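Local coordinates for protein ADP-ribosylation factor guanine nucleotide-exchange factor SEC7 (Saccharomyces cerevisiae, PDB 4OIY) that activates the small GTPase ARF1 by guanine nucleotide exchange at the trans-Golgi network through its Sec7 domain, an activation needed for vesicle formation and Golgi traffic, at residues A91-L96 with F111-F115. Numbering follows the deposited sequence.
Sequences ALRSFL and FMLKF
Phe95 and Phe115 reach past each other from facing helices, each ring lying beside the root of the other. Followed outward from its root, Phe115 has CB 3.8 Å from Phe95 CE2, and its CG turns anti to the backbone N (chi1 167°), which carries the ring across to helix 88-96. On the way, Phe115 CD1 passes 3.7 Å from Phe95 CD2; beyond it CE1 comes against the Ala91 carbonyl carbon, which lies at the ring edge. Phe115 CZ ends the run, 3.6 Å from Leu92 N and 3.8 Å from Ala91 CB, while CE2 turns to Leu92. There the CD1 methyl of Leu92 stands over one face of the Phe115 ring, nearer its rim than its middle, in a CH-pi contact.

The Phe95 and Phe115 rings are tilted by only 22° to each other, yet shifted along their planes enough that little of one covers the other. Met112, bent at both chi2 and chi3, brings CE to within 3.7 Å of Leu92 CD1 and places SD near the plane of the Phe95 ring, at its edge. Farther along, Phe95 CZ meets Phe111 CD1 at 4.2 Å.

The axes of the two short segments come no nearer than 12.0 Å, and these side chains span the gap. The contact lies near the middle of the all-helical Sec7 domain, where Phe81 and Phe99 pack edge-to-face with Phe95, Phe83 does so with Phe115, and helix 130-148 borders Met112. Apart from the methionine sulfur and stretches of backbone, the meeting surfaces are hydrocarbon, so the two segments probably associate by burying apolar surface rather than by polar pairing.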
# COMPACT_ATOMS: atom_id res chain seq x y z
N ALA A 91 -9.25 3.77 2.34
CA ALA A 91 -8.61 2.85 1.40
C ALA A 91 -7.09 2.93 1.49
O ALA A 91 -6.42 1.92 1.60
CB ALA A 91 -9.07 3.12 -0.02
N LEU A 92 -6.56 4.15 1.49
CA LEU A 92 -5.12 4.37 1.63
C LEU A 92 -4.58 3.82 2.95
O LEU A 92 -3.48 3.25 2.99
CB LEU A 92 -4.81 5.86 1.53
CG LEU A 92 -3.38 6.29 1.22
CD1 LEU A 92 -2.97 5.77 -0.14
CD2 LEU A 92 -3.31 7.81 1.27
N ARG A 93 -5.33 3.99 4.04
CA ARG A 93 -4.90 3.51 5.35
C ARG A 93 -4.79 1.98 5.32
O ARG A 93 -3.79 1.41 5.76
CB ARG A 93 -5.83 3.96 6.48
CG ARG A 93 -5.24 3.64 7.86
CD ARG A 93 -5.98 4.18 9.07
NE ARG A 93 -6.20 5.63 9.10
CZ ARG A 93 -7.31 6.23 8.67
NH1 ARG A 93 -8.31 5.53 8.15
NH2 ARG A 93 -7.42 7.55 8.75
N SER A 94 -5.82 1.33 4.80
CA SER A 94 -5.83 -0.12 4.69
C SER A 94 -4.64 -0.61 3.86
O SER A 94 -3.94 -1.54 4.24
CB SER A 94 -7.14 -0.60 4.06
OG SER A 94 -7.10 -1.98 3.77
N PHE A 95 -4.41 0.05 2.73
CA PHE A 95 -3.36 -0.33 1.81
C PHE A 95 -1.95 -0.10 2.40
O PHE A 95 -1.14 -1.02 2.45
CB PHE A 95 -3.53 0.47 0.52
CG PHE A 95 -2.57 0.10 -0.58
CD1 PHE A 95 -2.49 -1.20 -1.03
CD2 PHE A 95 -1.79 1.07 -1.19
CE1 PHE A 95 -1.61 -1.54 -2.05
CE2 PHE A 95 -0.92 0.75 -2.21
CZ PHE A 95 -0.82 -0.57 -2.64
N LEU A 96 -1.67 1.12 2.83
CA LEU A 96 -0.31 1.47 3.25
C LEU A 96 0.11 0.87 4.59
O LEU A 96 1.29 0.82 4.88
CB LEU A 96 -0.11 2.99 3.29
CG LEU A 96 -0.22 3.72 1.95
CD1 LEU A 96 -0.03 5.21 2.16
CD2 LEU A 96 0.78 3.19 0.94
N PHE A 111 3.10 1.43 -7.23
CA PHE A 111 2.12 1.12 -6.18
C PHE A 111 0.94 2.08 -6.22
O PHE A 111 -0.22 1.65 -6.17
CB PHE A 111 2.75 1.22 -4.78
CG PHE A 111 3.66 0.09 -4.43
CD1 PHE A 111 3.15 -1.08 -3.88
CD2 PHE A 111 5.02 0.20 -4.61
CE1 PHE A 111 3.99 -2.11 -3.53
CE2 PHE A 111 5.87 -0.83 -4.25
CZ PHE A 111 5.35 -1.99 -3.72
N MET A 112 1.22 3.38 -6.29
CA MET A 112 0.17 4.37 -6.12
C MET A 112 -0.72 4.45 -7.35
O MET A 112 -1.91 4.72 -7.21
CB MET A 112 0.77 5.72 -5.73
CG MET A 112 1.62 5.64 -4.45
SD MET A 112 0.88 4.68 -3.10
CE MET A 112 -0.57 5.67 -2.89
N LEU A 113 -0.16 4.19 -8.54
CA LEU A 113 -1.00 4.14 -9.74
C LEU A 113 -1.95 2.95 -9.70
O LEU A 113 -3.13 3.09 -10.04
CB LEU A 113 -0.18 4.14 -11.03
CG LEU A 113 -1.01 4.10 -12.32
CD1 LEU A 113 -1.97 5.28 -12.42
CD2 LEU A 113 -0.08 4.03 -13.52
N LYS A 114 -1.45 1.79 -9.28
CA LYS A 114 -2.31 0.61 -9.18
C LYS A 114 -3.36 0.79 -8.10
O LYS A 114 -4.52 0.41 -8.29
CB LYS A 114 -1.48 -0.64 -8.91
CG LYS A 114 -2.29 -1.92 -8.83
CD LYS A 114 -3.00 -2.29 -10.12
CE LYS A 114 -3.80 -3.57 -9.92
NZ LYS A 114 -4.67 -3.93 -11.06
N PHE A 115 -2.97 1.35 -6.96
CA PHE A 115 -3.93 1.71 -5.92
C PHE A 115 -5.04 2.60 -6.48
O PHE A 115 -6.22 2.32 -6.28
CB PHE A 115 -3.25 2.41 -4.75
CG PHE A 115 -4.21 3.07 -3.80
CD1 PHE A 115 -4.85 2.31 -2.84
CD2 PHE A 115 -4.50 4.42 -3.91
CE1 PHE A 115 -5.76 2.89 -1.99
CE2 PHE A 115 -5.43 5.01 -3.06
CZ PHE A 115 -6.05 4.24 -2.10